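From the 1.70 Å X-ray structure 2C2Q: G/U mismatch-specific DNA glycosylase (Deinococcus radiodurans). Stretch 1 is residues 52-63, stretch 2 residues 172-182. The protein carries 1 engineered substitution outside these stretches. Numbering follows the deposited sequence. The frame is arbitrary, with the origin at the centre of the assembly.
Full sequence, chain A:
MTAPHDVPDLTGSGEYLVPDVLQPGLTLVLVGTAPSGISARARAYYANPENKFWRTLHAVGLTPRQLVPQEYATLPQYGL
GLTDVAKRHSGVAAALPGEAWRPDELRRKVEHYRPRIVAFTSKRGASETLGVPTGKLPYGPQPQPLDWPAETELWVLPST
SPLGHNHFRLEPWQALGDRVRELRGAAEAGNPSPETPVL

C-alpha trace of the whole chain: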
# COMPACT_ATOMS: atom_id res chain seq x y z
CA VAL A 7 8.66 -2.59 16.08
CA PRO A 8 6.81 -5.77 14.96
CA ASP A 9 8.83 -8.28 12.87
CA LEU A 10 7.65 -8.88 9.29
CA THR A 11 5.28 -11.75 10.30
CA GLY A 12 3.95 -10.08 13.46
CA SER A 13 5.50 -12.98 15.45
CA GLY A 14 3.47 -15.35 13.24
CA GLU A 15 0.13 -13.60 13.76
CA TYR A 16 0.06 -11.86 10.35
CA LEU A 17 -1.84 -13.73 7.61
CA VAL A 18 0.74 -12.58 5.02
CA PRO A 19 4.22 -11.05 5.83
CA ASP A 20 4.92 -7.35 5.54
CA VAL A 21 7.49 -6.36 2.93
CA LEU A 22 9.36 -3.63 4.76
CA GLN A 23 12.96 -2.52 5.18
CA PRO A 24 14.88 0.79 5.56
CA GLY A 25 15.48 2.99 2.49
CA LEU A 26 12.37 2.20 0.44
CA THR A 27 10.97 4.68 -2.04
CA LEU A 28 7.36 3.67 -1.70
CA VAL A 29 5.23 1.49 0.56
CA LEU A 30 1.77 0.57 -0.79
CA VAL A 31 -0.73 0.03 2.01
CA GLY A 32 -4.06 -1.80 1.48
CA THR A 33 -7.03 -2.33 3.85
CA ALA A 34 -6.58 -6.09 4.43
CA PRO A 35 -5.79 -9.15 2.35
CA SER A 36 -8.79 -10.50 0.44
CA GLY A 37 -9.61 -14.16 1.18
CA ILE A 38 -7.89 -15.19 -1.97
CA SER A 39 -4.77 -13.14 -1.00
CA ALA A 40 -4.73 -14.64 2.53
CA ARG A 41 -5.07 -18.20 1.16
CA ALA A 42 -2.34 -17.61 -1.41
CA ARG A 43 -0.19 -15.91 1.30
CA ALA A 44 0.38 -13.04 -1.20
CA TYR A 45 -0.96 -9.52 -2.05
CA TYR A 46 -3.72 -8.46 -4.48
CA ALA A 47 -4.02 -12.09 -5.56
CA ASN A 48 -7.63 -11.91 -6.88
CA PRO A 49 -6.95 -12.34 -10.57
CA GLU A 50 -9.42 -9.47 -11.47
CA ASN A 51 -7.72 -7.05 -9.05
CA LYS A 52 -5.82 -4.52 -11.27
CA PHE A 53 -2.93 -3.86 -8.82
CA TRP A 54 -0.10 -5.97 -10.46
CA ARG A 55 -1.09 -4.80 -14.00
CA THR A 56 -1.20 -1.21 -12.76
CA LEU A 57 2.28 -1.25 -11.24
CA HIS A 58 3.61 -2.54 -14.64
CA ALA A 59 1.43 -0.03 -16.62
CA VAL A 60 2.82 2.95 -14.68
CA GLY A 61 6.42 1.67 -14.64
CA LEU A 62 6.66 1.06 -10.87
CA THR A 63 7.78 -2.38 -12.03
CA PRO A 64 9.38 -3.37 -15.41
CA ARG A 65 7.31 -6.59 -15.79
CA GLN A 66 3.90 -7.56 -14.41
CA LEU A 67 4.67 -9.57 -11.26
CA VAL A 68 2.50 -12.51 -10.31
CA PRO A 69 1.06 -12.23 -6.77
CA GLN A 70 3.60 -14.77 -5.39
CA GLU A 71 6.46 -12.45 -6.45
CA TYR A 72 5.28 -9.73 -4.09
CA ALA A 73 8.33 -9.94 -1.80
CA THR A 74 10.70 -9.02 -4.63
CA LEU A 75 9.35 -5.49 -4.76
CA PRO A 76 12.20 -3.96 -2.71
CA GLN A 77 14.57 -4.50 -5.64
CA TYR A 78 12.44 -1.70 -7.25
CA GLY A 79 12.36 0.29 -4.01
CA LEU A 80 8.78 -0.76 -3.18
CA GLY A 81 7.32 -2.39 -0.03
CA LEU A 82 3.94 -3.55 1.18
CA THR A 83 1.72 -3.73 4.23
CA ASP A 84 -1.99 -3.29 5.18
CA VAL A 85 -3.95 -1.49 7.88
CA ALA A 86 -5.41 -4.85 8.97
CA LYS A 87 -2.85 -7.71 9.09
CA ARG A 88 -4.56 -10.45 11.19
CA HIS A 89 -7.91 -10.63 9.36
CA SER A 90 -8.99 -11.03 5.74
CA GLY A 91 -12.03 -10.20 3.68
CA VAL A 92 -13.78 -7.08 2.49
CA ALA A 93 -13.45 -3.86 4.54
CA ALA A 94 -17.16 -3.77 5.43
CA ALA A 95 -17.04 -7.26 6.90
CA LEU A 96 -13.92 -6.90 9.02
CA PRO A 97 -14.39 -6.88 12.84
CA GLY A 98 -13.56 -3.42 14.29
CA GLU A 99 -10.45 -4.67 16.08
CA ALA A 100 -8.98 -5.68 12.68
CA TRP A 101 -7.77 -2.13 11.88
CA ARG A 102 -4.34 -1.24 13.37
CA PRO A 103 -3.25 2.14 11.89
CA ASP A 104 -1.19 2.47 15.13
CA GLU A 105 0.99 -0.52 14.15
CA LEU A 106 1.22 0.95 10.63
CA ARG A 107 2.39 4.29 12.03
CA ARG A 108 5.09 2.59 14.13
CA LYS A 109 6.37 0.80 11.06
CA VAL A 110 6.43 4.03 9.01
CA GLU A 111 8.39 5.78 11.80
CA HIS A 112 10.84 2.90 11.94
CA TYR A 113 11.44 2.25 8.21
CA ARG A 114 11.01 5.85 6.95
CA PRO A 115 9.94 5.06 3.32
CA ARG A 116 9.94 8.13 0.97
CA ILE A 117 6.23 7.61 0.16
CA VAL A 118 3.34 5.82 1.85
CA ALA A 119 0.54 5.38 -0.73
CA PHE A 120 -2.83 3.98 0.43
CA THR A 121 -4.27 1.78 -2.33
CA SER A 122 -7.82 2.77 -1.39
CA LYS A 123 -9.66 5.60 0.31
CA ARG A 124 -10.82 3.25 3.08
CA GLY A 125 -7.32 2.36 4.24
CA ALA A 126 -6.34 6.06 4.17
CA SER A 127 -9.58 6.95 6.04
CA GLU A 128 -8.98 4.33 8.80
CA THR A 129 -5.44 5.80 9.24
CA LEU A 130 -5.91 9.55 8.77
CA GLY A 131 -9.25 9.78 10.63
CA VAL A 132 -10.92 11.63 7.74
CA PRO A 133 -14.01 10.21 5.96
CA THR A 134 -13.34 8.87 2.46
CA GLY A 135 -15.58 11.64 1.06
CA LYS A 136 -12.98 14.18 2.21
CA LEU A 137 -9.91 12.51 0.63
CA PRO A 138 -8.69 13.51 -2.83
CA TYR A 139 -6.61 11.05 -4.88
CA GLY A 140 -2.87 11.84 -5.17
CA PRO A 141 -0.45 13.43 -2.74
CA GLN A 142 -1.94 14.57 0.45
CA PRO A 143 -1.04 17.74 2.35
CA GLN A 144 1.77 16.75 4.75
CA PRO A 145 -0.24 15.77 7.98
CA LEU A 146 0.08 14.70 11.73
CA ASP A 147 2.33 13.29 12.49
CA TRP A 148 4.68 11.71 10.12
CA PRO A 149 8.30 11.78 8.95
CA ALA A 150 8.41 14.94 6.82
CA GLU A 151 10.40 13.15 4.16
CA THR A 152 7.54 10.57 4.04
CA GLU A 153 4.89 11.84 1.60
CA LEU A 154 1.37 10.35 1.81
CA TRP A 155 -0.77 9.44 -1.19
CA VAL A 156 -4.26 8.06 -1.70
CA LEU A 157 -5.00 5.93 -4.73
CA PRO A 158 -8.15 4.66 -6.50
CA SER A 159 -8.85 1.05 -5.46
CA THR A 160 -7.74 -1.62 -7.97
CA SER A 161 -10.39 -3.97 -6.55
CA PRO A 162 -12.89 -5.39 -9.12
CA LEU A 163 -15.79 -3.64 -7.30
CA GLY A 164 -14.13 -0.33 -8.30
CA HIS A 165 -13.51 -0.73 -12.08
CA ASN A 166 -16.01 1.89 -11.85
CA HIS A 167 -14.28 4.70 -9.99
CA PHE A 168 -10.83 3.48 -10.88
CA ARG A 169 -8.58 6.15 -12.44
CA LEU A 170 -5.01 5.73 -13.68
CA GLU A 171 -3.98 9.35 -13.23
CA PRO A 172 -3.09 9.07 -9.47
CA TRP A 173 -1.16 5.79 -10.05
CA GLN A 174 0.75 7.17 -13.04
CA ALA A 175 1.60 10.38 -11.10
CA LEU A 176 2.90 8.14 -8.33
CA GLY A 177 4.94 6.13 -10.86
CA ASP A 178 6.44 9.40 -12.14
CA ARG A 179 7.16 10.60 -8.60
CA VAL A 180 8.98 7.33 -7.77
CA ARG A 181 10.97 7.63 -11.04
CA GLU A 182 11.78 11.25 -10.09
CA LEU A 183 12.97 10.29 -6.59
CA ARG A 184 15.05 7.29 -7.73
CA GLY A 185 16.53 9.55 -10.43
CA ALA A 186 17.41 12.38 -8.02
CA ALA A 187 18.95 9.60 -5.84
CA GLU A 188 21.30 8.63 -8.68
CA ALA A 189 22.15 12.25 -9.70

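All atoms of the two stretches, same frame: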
# COMPACT_ATOMS: atom_id res chain seq x y z
N LYS A 52 -6.70 -5.15 -10.25
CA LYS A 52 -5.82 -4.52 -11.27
C LYS A 52 -4.43 -4.11 -10.72
O LYS A 52 -3.62 -3.54 -11.43
CB LYS A 52 -6.45 -3.21 -11.83
CG LYS A 52 -7.84 -3.37 -12.39
CD LYS A 52 -8.29 -2.04 -13.10
CE LYS A 52 -9.44 -1.47 -12.31
NZ LYS A 52 -10.63 -2.32 -12.40
N PHE A 53 -4.14 -4.40 -9.42
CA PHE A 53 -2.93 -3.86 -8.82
C PHE A 53 -1.63 -4.22 -9.60
O PHE A 53 -0.84 -3.30 -9.90
CB PHE A 53 -2.81 -4.43 -7.40
CG PHE A 53 -1.61 -3.92 -6.64
CD1 PHE A 53 -1.63 -2.72 -5.95
CD2 PHE A 53 -0.46 -4.75 -6.53
CE1 PHE A 53 -0.49 -2.30 -5.21
CE2 PHE A 53 0.65 -4.31 -5.80
CZ PHE A 53 0.64 -3.12 -5.16
N TRP A 54 -1.37 -5.51 -9.83
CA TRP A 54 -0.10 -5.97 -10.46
C TRP A 54 0.07 -5.42 -11.90
O TRP A 54 1.12 -4.86 -12.23
CB TRP A 54 0.08 -7.46 -10.39
CG TRP A 54 0.19 -7.91 -8.96
CD1 TRP A 54 -0.72 -8.63 -8.29
CD2 TRP A 54 1.27 -7.60 -8.02
NE1 TRP A 54 -0.30 -8.84 -6.98
CE2 TRP A 54 0.89 -8.19 -6.77
CE3 TRP A 54 2.47 -6.87 -8.09
CZ2 TRP A 54 1.72 -8.15 -5.64
CZ3 TRP A 54 3.29 -6.80 -6.95
CH2 TRP A 54 2.90 -7.44 -5.73
N ARG A 55 -1.03 -5.45 -12.64
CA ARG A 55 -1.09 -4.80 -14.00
C ARG A 55 -0.75 -3.32 -13.87
O ARG A 55 0.07 -2.79 -14.65
CB ARG A 55 -2.50 -4.94 -14.54
CG ARG A 55 -2.81 -4.34 -15.93
CD ARG A 55 -4.27 -4.77 -16.33
NE ARG A 55 -4.66 -5.91 -15.45
CZ ARG A 55 -5.89 -6.14 -14.97
NH1 ARG A 55 -6.93 -5.36 -15.33
NH2 ARG A 55 -6.10 -7.19 -14.16
N THR A 56 -1.38 -2.62 -12.92
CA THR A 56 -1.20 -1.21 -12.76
C THR A 56 0.24 -0.84 -12.43
O THR A 56 0.82 0.04 -13.04
CB THR A 56 -2.23 -0.61 -11.73
OG1 THR A 56 -3.58 -0.88 -12.18
CG2 THR A 56 -2.08 0.91 -11.56
N LEU A 57 0.87 -1.55 -11.48
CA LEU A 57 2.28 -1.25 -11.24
C LEU A 57 3.14 -1.34 -12.52
O LEU A 57 4.06 -0.54 -12.66
CB LEU A 57 2.89 -2.22 -10.21
CG LEU A 57 2.35 -2.23 -8.78
CD1 LEU A 57 3.30 -2.90 -7.80
CD2 LEU A 57 1.73 -1.04 -8.17
N HIS A 58 2.89 -2.35 -13.35
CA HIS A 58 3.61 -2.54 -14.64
C HIS A 58 3.27 -1.36 -15.58
O HIS A 58 4.18 -0.72 -16.15
CB HIS A 58 3.21 -3.83 -15.29
CG HIS A 58 3.96 -4.12 -16.55
ND1 HIS A 58 3.46 -4.94 -17.54
CD2 HIS A 58 5.19 -3.72 -16.96
CE1 HIS A 58 4.35 -5.02 -18.52
NE2 HIS A 58 5.41 -4.29 -18.19
N ALA A 59 1.96 -1.07 -15.70
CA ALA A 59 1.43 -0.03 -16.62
C ALA A 59 2.12 1.30 -16.38
O ALA A 59 2.44 2.02 -17.36
CB ALA A 59 -0.08 0.16 -16.45
N VAL A 60 2.31 1.65 -15.10
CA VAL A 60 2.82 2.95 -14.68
C VAL A 60 4.33 3.02 -14.42
O VAL A 60 4.85 4.05 -13.97
CB VAL A 60 2.01 3.60 -13.51
CG1 VAL A 60 0.50 3.62 -13.83
CG2 VAL A 60 2.24 2.88 -12.14
N GLY A 61 4.97 1.90 -14.73
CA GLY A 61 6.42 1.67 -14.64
C GLY A 61 6.93 1.72 -13.21
O GLY A 61 8.03 2.19 -12.96
N LEU A 62 6.12 1.30 -12.24
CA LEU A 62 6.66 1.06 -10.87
C LEU A 62 7.45 -0.24 -10.89
O LEU A 62 8.46 -0.39 -10.14
CB LEU A 62 5.52 1.02 -9.84
CG LEU A 62 4.93 2.36 -9.47
CD1 LEU A 62 3.60 2.27 -8.71
CD2 LEU A 62 5.98 3.20 -8.71
N THR A 63 7.02 -1.17 -11.74
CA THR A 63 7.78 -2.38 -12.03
C THR A 63 7.97 -2.54 -13.56
O THR A 63 7.12 -2.09 -14.34
CB THR A 63 7.11 -3.65 -11.42
OG1 THR A 63 5.87 -4.01 -12.10
CG2 THR A 63 6.76 -3.42 -9.93
N PRO A 172 -3.82 9.03 -10.76
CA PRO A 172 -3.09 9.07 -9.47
C PRO A 172 -1.93 8.05 -9.40
O PRO A 172 -0.84 8.40 -8.86
CB PRO A 172 -4.19 8.79 -8.44
CG PRO A 172 -5.49 9.23 -9.17
CD PRO A 172 -5.26 8.74 -10.53
N TRP A 173 -2.15 6.86 -9.97
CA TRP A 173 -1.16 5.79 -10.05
C TRP A 173 0.01 6.16 -11.02
O TRP A 173 1.17 5.84 -10.80
CB TRP A 173 -1.81 4.47 -10.55
CG TRP A 173 -2.72 3.85 -9.56
CD1 TRP A 173 -4.06 4.10 -9.37
CD2 TRP A 173 -2.35 2.85 -8.59
NE1 TRP A 173 -4.55 3.33 -8.32
CE2 TRP A 173 -3.54 2.53 -7.85
CE3 TRP A 173 -1.15 2.17 -8.29
CZ2 TRP A 173 -3.55 1.61 -6.77
CZ3 TRP A 173 -1.16 1.22 -7.20
CH2 TRP A 173 -2.35 0.95 -6.49
N GLN A 174 -0.31 6.79 -12.15
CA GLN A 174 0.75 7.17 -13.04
C GLN A 174 1.58 8.32 -12.44
O GLN A 174 2.81 8.35 -12.60
CB GLN A 174 0.17 7.64 -14.38
CG GLN A 174 1.25 7.99 -15.35
CD GLN A 174 2.04 6.82 -15.84
OE1 GLN A 174 1.50 5.83 -16.36
NE2 GLN A 174 3.36 6.91 -15.69
N ALA A 175 0.91 9.25 -11.75
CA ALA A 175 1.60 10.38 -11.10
C ALA A 175 2.56 9.84 -10.01
O ALA A 175 3.64 10.40 -9.73
CB ALA A 175 0.61 11.33 -10.48
N LEU A 176 2.10 8.78 -9.36
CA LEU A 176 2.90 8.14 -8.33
C LEU A 176 4.10 7.51 -8.97
O LEU A 176 5.25 7.70 -8.47
CB LEU A 176 2.05 7.10 -7.55
CG LEU A 176 2.84 6.40 -6.46
CD1 LEU A 176 3.42 7.35 -5.44
CD2 LEU A 176 1.92 5.36 -5.79
N GLY A 177 3.88 6.77 -10.06
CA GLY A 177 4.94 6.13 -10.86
C GLY A 177 6.02 7.16 -11.25
O GLY A 177 7.23 6.89 -11.18
N ASP A 178 5.56 8.32 -11.67
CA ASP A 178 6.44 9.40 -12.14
C ASP A 178 7.24 9.94 -10.98
O ASP A 178 8.45 10.21 -11.13
CB ASP A 178 5.56 10.54 -12.62
CG ASP A 178 4.94 10.26 -13.97
OD1 ASP A 178 5.31 9.25 -14.67
OD2 ASP A 178 4.09 11.03 -14.39
N ARG A 179 6.55 10.13 -9.86
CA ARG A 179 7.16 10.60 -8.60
C ARG A 179 8.24 9.65 -8.05
O ARG A 179 9.29 10.11 -7.57
CB ARG A 179 6.11 10.83 -7.53
CG ARG A 179 6.71 11.36 -6.21
CD ARG A 179 7.40 12.72 -6.36
NE ARG A 179 7.92 13.20 -5.10
CZ ARG A 179 9.08 13.85 -4.97
NH1 ARG A 179 9.82 14.13 -6.04
NH2 ARG A 179 9.48 14.22 -3.76
N VAL A 180 7.99 8.34 -8.14
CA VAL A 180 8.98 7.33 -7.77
C VAL A 180 10.19 7.38 -8.72
O VAL A 180 11.36 7.38 -8.26
CB VAL A 180 8.34 5.91 -7.69
CG1 VAL A 180 9.41 4.81 -7.65
CG2 VAL A 180 7.43 5.84 -6.50
N ARG A 181 9.92 7.43 -10.03
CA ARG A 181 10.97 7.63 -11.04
C ARG A 181 11.82 8.88 -10.73
O ARG A 181 13.04 8.84 -10.79
CB ARG A 181 10.26 7.82 -12.38
CG ARG A 181 11.08 7.67 -13.64
CD ARG A 181 10.15 7.30 -14.86
NE ARG A 181 9.39 6.08 -14.56
CZ ARG A 181 8.04 5.97 -14.40
NH1 ARG A 181 7.20 7.01 -14.55
NH2 ARG A 181 7.53 4.78 -14.09
N GLU A 182 11.15 9.97 -10.40
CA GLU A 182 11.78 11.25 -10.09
C GLU A 182 12.66 11.17 -8.83
O GLU A 182 13.74 11.76 -8.75
CB GLU A 182 10.66 12.24 -9.84
CG GLU A 182 11.05 13.63 -9.38
CD GLU A 182 9.86 14.57 -9.31
OE1 GLU A 182 9.90 15.64 -9.98
OE2 GLU A 182 8.88 14.30 -8.59
O HOH W 1 8.20 4.30 -11.28

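How do the two backbones lie against each other? Residues 53-59 form a short helix, and 172-182 belong to a longer one that extends beyond the stretch at both ends. Their N-to-C directions differ by 50°, and the axes come no closer than 9.8 Å, so the helices themselves keep a side chain's distance apart. The tighter approach comes just after the short helix ends: the CA atoms of V60 and Q174 are 5.0 Å apart, and those of L62 and G177 5.4 Å. The chain turns at G61, the first residue to leave the helix. With phi at 65° it leaves the helix in a Schellman motif, while L62 N bonds back to L57 O at 2.8 Å and G61 N to H58 O at 3.1 Å.

Why can the chain after the turn come so near the second helix? G177 offers no side chain where the loop after the short helix comes close, and V60 O sits 3.7 Å from G177 CA. A CB placed ideally on G177 would lie 2.4 Å from V60 O, a clash. L62 uses the same opening, its CD2 resting 3.8 Å from G177 CA. G61 is constrained in a similar way, since an ideal CB there would fall 2.5 Å from R181 NH2, and its positive phi favours glycine in any case.

What fills the space between the helices? W173 points toward the first stretch and gives up more surface to the contact than any other residue, its indole meeting three side chains from the short helix. T56 CG2 comes within 3.6 Å of W173 CD2, L57 CD2 within 3.8 Å of W173 CZ3, and F53 CD1 within 3.8 Å of W173 CH2. The two aromatic rings meet obliquely, with planes at 83°. The OG1 of T56 is satisfied within its own stretch, donating to K52 O at 2.8 Å, while the methyl CG2 faces the indole. Farther along, V60 points toward the second helix and packs its CG1 4.1 Å from W173 CB, while L62 CD2 reaches V180 CB at 3.7 Å. These apolar contacts bury hydrocarbon on both sides.

Which polar groups tie the stretches together? The end of the R181 side chain reaches back to the turn, where NH2 donates to V60 O at 2.8 Å and to G61 O at 2.9 Å. The first bond is the straighter, at 164° against 136°. Both oxygens lie at the edge of the guanidinium, near its plane, where its N-H groups are directed, so the positive group serves two carbonyls of the turn that follows the short helix. D178 helps hold the arginine from within the second helix: R181 NH1 forms a salt bridge with D178 OD1 at 2.9 Å, and Q174 NE2 donates to that same OD1 at 3.2 Å. Water 1 adds a bridge between the backbones, donating to G61 O at 2.7 Å and to G177 O at 2.8 Å.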